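Local atomic coordinates of fatty Acyl-Adenylate Ligase (Escherichia coli, PDB entry 3PBK), a protein that belongs to the AMP-binding enzyme family of the ANL clan and holds 5'-O-[(S)-(dodecanoyloxy)(hydroxy)phosphoryl]adenosine in a ligand pocket. Residues A[75-80]-A[129-134]; A[259-264]-A[281-286]; A[405-410]-A[448-453]. All coordinates share one frame; numbering follows the deposited sequence.

Contact 1: residues A[75-80]-A[129-134]; sequences RVALIA and AAIITG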
loop_
_atom_site.group_PDB
_atom_site.type_symbol
_atom_site.label_atom_id
_atom_site.label_comp_id
_atom_site.label_asym_id
_atom_site.label_seq_id
_atom_site.Cartn_x
_atom_site.Cartn_y
_atom_site.Cartn_z
ATOM N N ARG A 75 23.274 2.634 3.746
ATOM C CA ARG A 75 22.093 2.097 3.076
ATOM C C ARG A 75 22.397 1.070 1.977
ATOM O O ARG A 75 23.372 1.189 1.227
ATOM C CB ARG A 75 21.215 3.240 2.567
ATOM C CG ARG A 75 20.519 3.929 3.716
ATOM C CD ARG A 75 20.555 5.441 3.634
ATOM N NE ARG A 75 21.887 5.972 3.360
ATOM C CZ ARG A 75 22.808 6.230 4.282
ATOM N NH1 ARG A 75 22.550 5.998 5.559
ATOM N NH2 ARG A 75 23.992 6.710 3.918
ATOM N N VAL A 76 21.557 0.044 1.911
ATOM C CA VAL A 76 21.658 -0.968 0.872
ATOM C C VAL A 76 20.332 -1.094 0.137
ATOM O O VAL A 76 19.364 -1.596 0.695
ATOM C CB VAL A 76 22.023 -2.347 1.452
ATOM C CG1 VAL A 76 22.141 -3.367 0.336
ATOM C CG2 VAL A 76 23.311 -2.268 2.247
ATOM N N ALA A 77 20.295 -0.637 -1.113
ATOM C CA ALA A 77 19.120 -0.790 -1.970
ATOM C C ALA A 77 18.876 -2.241 -2.372
ATOM O O ALA A 77 19.770 -2.923 -2.864
ATOM C CB ALA A 77 19.260 0.060 -3.204
ATOM N N LEU A 78 17.651 -2.703 -2.163
ATOM C CA LEU A 78 17.254 -4.033 -2.584
ATOM C C LEU A 78 16.213 -3.914 -3.678
ATOM O O LEU A 78 15.300 -3.089 -3.581
ATOM C CB LEU A 78 16.676 -4.803 -1.405
ATOM C CG LEU A 78 17.643 -4.863 -0.232
ATOM C CD1 LEU A 78 17.030 -5.636 0.891
ATOM C CD2 LEU A 78 18.945 -5.500 -0.651
ATOM N N ILE A 79 16.369 -4.719 -4.728
ATOM C CA ILE A 79 15.328 -4.865 -5.746
ATOM C C ILE A 79 14.282 -5.844 -5.234
ATOM O O ILE A 79 14.493 -7.065 -5.225
ATOM C CB ILE A 79 15.891 -5.328 -7.098
ATOM C CG1 ILE A 79 16.662 -4.186 -7.759
ATOM C CG2 ILE A 79 14.763 -5.766 -8.017
ATOM C CD1 ILE A 79 15.774 -3.031 -8.215
ATOM N N ALA A 80 13.156 -5.291 -4.799
ATOM C CA ALA A 80 12.211 -6.033 -3.984
ATOM C C ALA A 80 11.307 -6.970 -4.777
ATOM O O ALA A 80 10.134 -6.683 -5.001
ATOM C CB ALA A 80 11.386 -5.082 -3.139
ATOM N N ALA A 129 25.136 2.538 -0.497
ATOM C CA ALA A 129 26.542 2.225 -0.716
ATOM C C ALA A 129 26.673 0.944 -1.524
ATOM O O ALA A 129 27.768 0.561 -1.943
ATOM C CB ALA A 129 27.258 2.089 0.600
ATOM N N ALA A 130 25.538 0.285 -1.729
ATOM C CA ALA A 130 25.476 -0.964 -2.473
ATOM C C ALA A 130 24.025 -1.257 -2.876
ATOM O O ALA A 130 23.083 -0.734 -2.288
ATOM C CB ALA A 130 26.043 -2.102 -1.641
ATOM N N ILE A 131 23.837 -2.086 -3.890
ATOM C CA ILE A 131 22.495 -2.441 -4.302
ATOM C C ILE A 131 22.486 -3.877 -4.783
ATOM O O ILE A 131 23.255 -4.247 -5.666
ATOM C CB ILE A 131 21.949 -1.483 -5.393
ATOM C CG1 ILE A 131 20.686 -2.057 -6.033
ATOM C CG2 ILE A 131 22.991 -1.199 -6.456
ATOM C CD1 ILE A 131 19.973 -1.072 -6.919
ATOM N N ILE A 132 21.628 -4.691 -4.182
ATOM C CA ILE A 132 21.544 -6.096 -4.531
ATOM C C ILE A 132 20.340 -6.320 -5.417
ATOM O O ILE A 132 19.244 -5.898 -5.077
ATOM C CB ILE A 132 21.411 -6.942 -3.279
ATOM C CG1 ILE A 132 22.640 -6.740 -2.402
ATOM C CG2 ILE A 132 21.230 -8.398 -3.631
ATOM C CD1 ILE A 132 22.576 -7.479 -1.110
ATOM N N THR A 133 20.547 -6.974 -6.557
ATOM C CA THR A 133 19.471 -7.241 -7.508
ATOM C C THR A 133 19.543 -8.655 -8.057
ATOM O O THR A 133 20.572 -9.317 -7.968
ATOM C CB THR A 133 19.542 -6.299 -8.714
ATOM O OG1 THR A 133 18.410 -6.519 -9.558
ATOM C CG2 THR A 133 20.795 -6.575 -9.518
ATOM N N GLY A 134 18.442 -9.107 -8.640
ATOM C CA GLY A 134 18.422 -10.373 -9.345
ATOM C C GLY A 134 18.950 -10.211 -10.758
ATOM O O GLY A 134 18.959 -9.106 -11.307
#
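The two central strands of a four-stranded parallel sheet, 75-79 and 130-133, run side by side here and illustrate how such a sheet joins pieces distant in sequence. Strand 75-79 first leads through helix 84-95 into its other neighbour, strand 99-103, and after helix 112-126 the chain comes back along the other side of strand 75-79 as strand 130-133. Parallel pairing makes one residue bond to two across the gap: Ala77 donates its N to Ala130 O (3.0 Å) and receives Ile132 N on its own O (2.9 Å). The second of these bonds lies almost along the C=O axis, with 173° at Ala77 O. One step on, Ile79 N reaches Ile132 O at 3.1 Å in a nearly straight bond. At the entrance the pattern shifts by a residue, since Arg75 O takes Ala129 N at 2.8 Å; the side chain of Arg75 separately bonds through NE to Cys126 O.

Leu78 and Ile132 lie alongside each other on one face of the sheet, pointing the same way, with Leu78 CD2 3.9 Å from Ile132 CB. Helix 84-95 covers Leu78 through Phe86 and Phe90, while Phe159 of helix 156-160 packs on Ile132, so this face is a buried apolar layer. Ala77 and Ile131 occupy the other face, where the small Ala77 CB rests against Ile131 CB at 3.8 Å. Ile131 holds CG1 anti to its backbone N (chi1 167°), which lays that branch along the same methyl. Where the strands end, Thr133 OG1 is also anti to its backbone N (chi1 -175°); it donates to Gly134 O in the carbonyl plane, on a lone pair, and lies 3.4 Å from Ile79 CG1.

Contact 2: residues A[259-264]-A[281-286]; sequences LQWLKL and ELCQRR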
loop_
_atom_site.group_PDB
_atom_site.type_symbol
_atom_site.label_atom_id
_atom_site.label_comp_id
_atom_site.label_asym_id
_atom_site.label_seq_id
_atom_site.Cartn_x
_atom_site.Cartn_y
_atom_site.Cartn_z
ATOM N N LEU A 259 -8.045 -15.224 -9.556
ATOM C CA LEU A 259 -8.597 -16.309 -8.756
ATOM C C LEU A 259 -7.550 -17.236 -8.139
ATOM O O LEU A 259 -7.836 -17.997 -7.203
ATOM C CB LEU A 259 -9.612 -17.102 -9.575
ATOM C CG LEU A 259 -11.036 -16.538 -9.541
ATOM C CD1 LEU A 259 -11.699 -16.873 -8.207
ATOM C CD2 LEU A 259 -11.084 -15.025 -9.827
ATOM N N GLN A 260 -6.330 -17.173 -8.641
ATOM C CA GLN A 260 -5.283 -17.993 -8.057
ATOM C C GLN A 260 -5.013 -17.603 -6.594
ATOM O O GLN A 260 -4.466 -18.383 -5.817
ATOM C CB GLN A 260 -4.029 -17.960 -8.931
ATOM C CG GLN A 260 -4.185 -18.797 -10.199
ATOM C CD GLN A 260 -4.520 -20.261 -9.895
ATOM O OE1 GLN A 260 -3.628 -21.072 -9.634
ATOM N NE2 GLN A 260 -5.807 -20.601 -9.935
ATOM N N TRP A 261 -5.434 -16.398 -6.227
ATOM C CA TRP A 261 -5.324 -15.897 -4.861
ATOM C C TRP A 261 -6.277 -16.660 -3.961
ATOM O O TRP A 261 -5.889 -17.170 -2.919
ATOM C CB TRP A 261 -5.635 -14.394 -4.838
ATOM C CG TRP A 261 -5.794 -13.782 -3.494
ATOM C CD1 TRP A 261 -5.148 -14.132 -2.363
ATOM C CD2 TRP A 261 -6.642 -12.678 -3.149
ATOM N NE1 TRP A 261 -5.548 -13.333 -1.323
ATOM C CE2 TRP A 261 -6.462 -12.431 -1.783
ATOM C CE3 TRP A 261 -7.542 -11.887 -3.861
ATOM C CZ2 TRP A 261 -7.149 -11.416 -1.113
ATOM C CZ3 TRP A 261 -8.222 -10.879 -3.192
ATOM C CH2 TRP A 261 -8.021 -10.653 -1.836
ATOM N N LEU A 262 -7.532 -16.755 -4.374
ATOM C CA LEU A 262 -8.514 -17.471 -3.581
ATOM C C LEU A 262 -8.182 -18.956 -3.601
ATOM O O LEU A 262 -8.402 -19.660 -2.611
ATOM C CB LEU A 262 -9.929 -17.231 -4.111
ATOM C CG LEU A 262 -10.351 -15.782 -4.356
ATOM C CD1 LEU A 262 -11.833 -15.715 -4.658
ATOM C CD2 LEU A 262 -10.011 -14.915 -3.164
ATOM N N LYS A 263 -7.660 -19.430 -4.731
ATOM C CA LYS A 263 -7.208 -20.808 -4.825
ATOM C C LYS A 263 -6.237 -21.100 -3.689
ATOM O O LYS A 263 -6.463 -21.979 -2.856
ATOM C CB LYS A 263 -6.505 -21.040 -6.155
ATOM C CG LYS A 263 -7.424 -21.314 -7.325
ATOM C CD LYS A 263 -7.988 -22.728 -7.280
ATOM C CE LYS A 263 -7.898 -23.392 -8.652
ATOM N NZ LYS A 263 -8.088 -22.418 -9.770
ATOM N N LEU A 264 -5.151 -20.341 -3.664
ATOM C CA LEU A 264 -4.102 -20.540 -2.684
ATOM C C LEU A 264 -4.677 -20.588 -1.271
ATOM O O LEU A 264 -4.346 -21.487 -0.497
ATOM C CB LEU A 264 -3.044 -19.441 -2.825
ATOM C CG LEU A 264 -1.606 -19.753 -2.410
ATOM C CD1 LEU A 264 -1.305 -19.148 -1.074
ATOM C CD2 LEU A 264 -1.364 -21.243 -2.379
ATOM N N GLU A 281 -12.260 -6.636 -6.289
ATOM C CA GLU A 281 -13.095 -6.399 -7.452
ATOM C C GLU A 281 -12.615 -7.209 -8.652
ATOM O O GLU A 281 -13.415 -7.851 -9.326
ATOM C CB GLU A 281 -13.125 -4.911 -7.777
ATOM C CG GLU A 281 -14.164 -4.529 -8.796
ATOM C CD GLU A 281 -13.610 -4.555 -10.200
ATOM O OE1 GLU A 281 -12.371 -4.707 -10.344
ATOM O OE2 GLU A 281 -14.412 -4.420 -11.153
ATOM N N LEU A 282 -11.310 -7.182 -8.907
ATOM C CA LEU A 282 -10.714 -7.973 -9.973
ATOM C C LEU A 282 -11.274 -9.387 -9.934
ATOM O O LEU A 282 -11.751 -9.897 -10.938
ATOM C CB LEU A 282 -9.198 -8.027 -9.808
ATOM C CG LEU A 282 -8.260 -7.694 -10.978
ATOM C CD1 LEU A 282 -7.045 -8.588 -10.905
ATOM C CD2 LEU A 282 -8.919 -7.861 -12.319
ATOM N N CYS A 283 -11.224 -10.015 -8.764
ATOM C CA CYS A 283 -11.705 -11.389 -8.588
ATOM C C CYS A 283 -13.137 -11.642 -9.043
ATOM O O CYS A 283 -13.390 -12.484 -9.903
ATOM C CB CYS A 283 -11.581 -11.814 -7.129
ATOM S SG CYS A 283 -9.943 -12.376 -6.690
ATOM N N GLN A 284 -14.073 -10.932 -8.432
ATOM C CA GLN A 284 -15.487 -11.131 -8.724
ATOM C C GLN A 284 -15.804 -10.775 -10.178
ATOM O O GLN A 284 -16.715 -11.327 -10.783
ATOM C CB GLN A 284 -16.346 -10.351 -7.714
ATOM C CG GLN A 284 -17.773 -10.078 -8.141
ATOM C CD GLN A 284 -17.912 -8.723 -8.800
ATOM O OE1 GLN A 284 -17.143 -7.797 -8.515
ATOM N NE2 GLN A 284 -18.890 -8.595 -9.687
ATOM N N ARG A 285 -15.017 -9.871 -10.744
ATOM C CA ARG A 285 -15.153 -9.487 -12.149
ATOM C C ARG A 285 -14.730 -10.609 -13.105
ATOM O O ARG A 285 -15.302 -10.773 -14.180
ATOM C CB ARG A 285 -14.306 -8.238 -12.426
ATOM C CG ARG A 285 -14.735 -7.383 -13.609
ATOM C CD ARG A 285 -13.967 -6.061 -13.616
ATOM N NE ARG A 285 -12.663 -6.172 -14.266
ATOM C CZ ARG A 285 -11.600 -5.434 -13.954
ATOM N NH1 ARG A 285 -11.677 -4.540 -12.975
ATOM N NH2 ARG A 285 -10.454 -5.599 -14.613
ATOM N N ARG A 286 -13.732 -11.386 -12.713
ATOM C CA ARG A 286 -13.159 -12.346 -13.634
ATOM C C ARG A 286 -13.282 -13.785 -13.164
ATOM O O ARG A 286 -12.511 -14.649 -13.580
ATOM C CB ARG A 286 -11.705 -11.985 -13.920
ATOM C CG ARG A 286 -11.571 -10.633 -14.600
ATOM C CD ARG A 286 -10.128 -10.259 -14.842
ATOM N NE ARG A 286 -9.461 -11.171 -15.762
ATOM C CZ ARG A 286 -8.164 -11.113 -16.037
ATOM N NH1 ARG A 286 -7.405 -10.185 -15.463
ATOM N NH2 ARG A 286 -7.619 -11.981 -16.880
#
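Helix-on-helix packing brings the first turn of helix 260-267 against the last turn of helix 277-285, two elements separated in sequence by strand 272-275 of the large mixed sheet. The tight part is built round Cys283. Its SG, anti to the carbonyl carbon, projects to the benzo side of the Trp261 indole and stands 3.7 Å from CE3. The approach is oblique, with SG 5.0 Å from the centroid of the six-membered ring: a Cys sulfur-aromatic contact. Leu262 adds CG to the same sulfur at 4.1 Å, while its CD2 sits 3.9 Å above the plane of the Trp261 ring, offset toward the rim. Trp223, Tyr280 and Trp300 meet the indole edge-to-face, and Ser273 OG bonds to its NE1, which fixes the ring's turn.

Farther out the packing loosens. Arg286, the exposed residue that leaves the helix, meets Leu259 CD2 through its backbone carbonyl, and its side chain leads away. Taking no part across the interface, Arg285 NH1 and Glu281 OE1 form a salt bridge (2.7 Å) within their own helix. Between the two regimes, the Leu259 methyl CD2 rests 3.4 Å from Cys283 O.

Contact 3: residues A[405-410]-A[448-453]; sequences VAERVV and LLDGYL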
loop_
_atom_site.group_PDB
_atom_site.type_symbol
_atom_site.label_atom_id
_atom_site.label_comp_id
_atom_site.label_asym_id
_atom_site.label_seq_id
_atom_site.Cartn_x
_atom_site.Cartn_y
_atom_site.Cartn_z
ATOM N N VAL A 405 -11.290 19.614 15.494
ATOM C CA VAL A 405 -12.701 19.841 15.200
ATOM C C VAL A 405 -13.560 18.743 15.812
ATOM O O VAL A 405 -13.034 17.749 16.327
ATOM C CB VAL A 405 -12.956 19.916 13.696
ATOM C CG1 VAL A 405 -12.156 21.070 13.090
ATOM C CG2 VAL A 405 -12.576 18.607 13.052
ATOM N N ALA A 406 -14.877 18.932 15.758
ATOM C CA ALA A 406 -15.809 18.040 16.448
ATOM C C ALA A 406 -16.092 16.778 15.641
ATOM O O ALA A 406 -15.594 16.629 14.537
ATOM C CB ALA A 406 -17.099 18.776 16.765
ATOM N N GLU A 407 -16.878 15.863 16.191
ATOM C CA GLU A 407 -17.328 14.726 15.407
ATOM C C GLU A 407 -18.152 15.206 14.236
ATOM O O GLU A 407 -18.857 16.214 14.337
ATOM C CB GLU A 407 -18.167 13.764 16.231
ATOM C CG GLU A 407 -17.344 12.741 16.946
ATOM C CD GLU A 407 -18.179 11.594 17.465
ATOM O OE1 GLU A 407 -19.437 11.701 17.452
ATOM O OE2 GLU A 407 -17.557 10.586 17.887
ATOM N N ARG A 408 -18.044 14.469 13.132
ATOM C CA ARG A 408 -18.810 14.711 11.912
ATOM C C ARG A 408 -18.245 15.876 11.111
ATOM O O ARG A 408 -18.749 16.209 10.049
ATOM C CB ARG A 408 -20.311 14.886 12.201
ATOM C CG ARG A 408 -20.893 13.770 13.056
ATOM C CD ARG A 408 -22.402 13.810 13.126
ATOM N NE ARG A 408 -23.005 12.793 12.262
ATOM C CZ ARG A 408 -23.656 11.713 12.701
ATOM N NH1 ARG A 408 -23.806 11.503 14.013
ATOM N NH2 ARG A 408 -24.167 10.844 11.828
ATOM N N VAL A 409 -17.181 16.490 11.610
ATOM C CA VAL A 409 -16.528 17.551 10.859
ATOM C C VAL A 409 -15.350 16.992 10.062
ATOM O O VAL A 409 -14.445 16.393 10.634
ATOM C CB VAL A 409 -16.047 18.651 11.785
ATOM C CG1 VAL A 409 -15.179 19.612 11.022
ATOM C CG2 VAL A 409 -17.231 19.363 12.366
ATOM N N VAL A 410 -15.363 17.163 8.744
ATOM C CA VAL A 410 -14.288 16.626 7.925
ATOM C C VAL A 410 -13.074 17.533 8.010
ATOM O O VAL A 410 -13.225 18.751 7.995
ATOM C CB VAL A 410 -14.717 16.488 6.468
ATOM C CG1 VAL A 410 -13.564 15.985 5.615
ATOM C CG2 VAL A 410 -15.916 15.554 6.364
ATOM N N LEU A 448 -14.469 11.670 12.557
ATOM C CA LEU A 448 -14.795 10.609 13.509
ATOM C C LEU A 448 -16.299 10.516 13.753
ATOM O O LEU A 448 -17.024 11.498 13.627
ATOM C CB LEU A 448 -14.082 10.823 14.848
ATOM C CG LEU A 448 -12.625 10.383 15.049
ATOM C CD1 LEU A 448 -12.314 9.196 14.173
ATOM C CD2 LEU A 448 -11.661 11.512 14.779
ATOM N N LEU A 449 -16.764 9.326 14.098
ATOM C CA LEU A 449 -18.106 9.166 14.613
ATOM C C LEU A 449 -18.011 8.058 15.629
ATOM O O LEU A 449 -17.607 6.950 15.295
ATOM C CB LEU A 449 -19.078 8.765 13.511
ATOM C CG LEU A 449 -20.405 9.533 13.454
ATOM C CD1 LEU A 449 -21.502 8.668 12.865
ATOM C CD2 LEU A 449 -20.798 10.029 14.818
ATOM N N ASP A 450 -18.379 8.358 16.869
ATOM C CA ASP A 450 -18.245 7.417 17.979
ATOM C C ASP A 450 -16.878 6.776 17.924
ATOM O O ASP A 450 -16.744 5.563 18.054
ATOM C CB ASP A 450 -19.349 6.361 17.955
ATOM C CG ASP A 450 -20.730 6.973 17.730
ATOM O OD1 ASP A 450 -21.013 8.030 18.355
ATOM O OD2 ASP A 450 -21.527 6.412 16.925
ATOM N N GLY A 451 -15.865 7.605 17.697
ATOM C CA GLY A 451 -14.481 7.186 17.836
ATOM C C GLY A 451 -13.924 6.380 16.687
ATOM O O GLY A 451 -12.738 6.033 16.681
ATOM N N TYR A 452 -14.789 6.070 15.726
ATOM C CA TYR A 452 -14.382 5.372 14.525
ATOM C C TYR A 452 -13.964 6.371 13.452
ATOM O O TYR A 452 -14.566 7.432 13.310
ATOM C CB TYR A 452 -15.529 4.513 14.008
ATOM C CG TYR A 452 -15.891 3.351 14.900
ATOM C CD1 TYR A 452 -14.990 2.316 15.139
ATOM C CD2 TYR A 452 -17.150 3.271 15.482
ATOM C CE1 TYR A 452 -15.332 1.245 15.949
ATOM C CE2 TYR A 452 -17.502 2.206 16.296
ATOM C CZ TYR A 452 -16.594 1.198 16.522
ATOM O OH TYR A 452 -16.965 0.151 17.329
ATOM N N LEU A 453 -12.930 6.025 12.696
ATOM C CA LEU A 453 -12.424 6.890 11.643
ATOM C C LEU A 453 -13.106 6.603 10.310
ATOM O O LEU A 453 -13.238 5.453 9.905
ATOM C CB LEU A 453 -10.914 6.696 11.498
ATOM C CG LEU A 453 -10.157 7.531 10.462
ATOM C CD1 LEU A 453 -10.287 9.016 10.757
ATOM C CD2 LEU A 453 -8.703 7.120 10.434
#
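Glu407 OE2 is gripped by two backbone N-H groups, both belonging to the type I' turn of the beta hairpin formed by strands 444-449 and 452-458. Asp450 N comes to 2.6 Å from OE2 in a bond that is weak because it is sharply bent, 116° at the hydrogen. Gly451 N reaches the same oxygen from 3.4 Å, again weakly. The carboxylate arrives from a second turn, of type II, running from Ala406 to Val409 in the loop that joins strands 394-398 and 411-416; the glutamate chain is extended beyond CG and crosses Leu449 at about a right angle. One turn thus docks on the tip of another at the protein surface. The firmer tie is between backbones: Arg408 N donates to Leu448 O at 3.2 Å, with a C=O...N angle of 162° at Leu448 O, so that the donor lies nearly along the C=O axis.

Two acidic groups also come near each other here. Glu407 OE1 lies 4.1 Å from Asp450 OD1, and such like charges might favour proton uptake by one of them, although the two N-H groups at OE2 would work against that for Glu407. Arg408 bends at chi3 (103°), its NE bonding to Ala370 O, and its guanidinium is laid across the end of Leu449. The two side chains cross obliquely. Leu449 CD1 sits 3.4 Å above the plane of the guanidinium, toward its rim, and the other methyl, CD2, lies 3.4 Å from Arg408 NH1.

Overall arrangement
The three contacts follow one another along the chain without touching, each closing before the next opens, and they sample three kinds of packing: a parallel sheet, a helix pair and two surface turns. Contact 1 and contact 3 lie farthest apart, about 43 Å between centres and on opposite sides of the chain's centre. Contact 2 is about 32 Å from contact 1 and about 35 Å from contact 3, again between centres. Neither contact 2 nor contact 3 touches the bound 5'-O-[(S)-(dodecanoyloxy)(hydroxy)phosphoryl]adenosine: the side chain of Trp261 is about 11 Å from it and that of Leu448 about 13 Å. Segments 75-80 and 129-134 both precede, in sequence, every residue of that pocket.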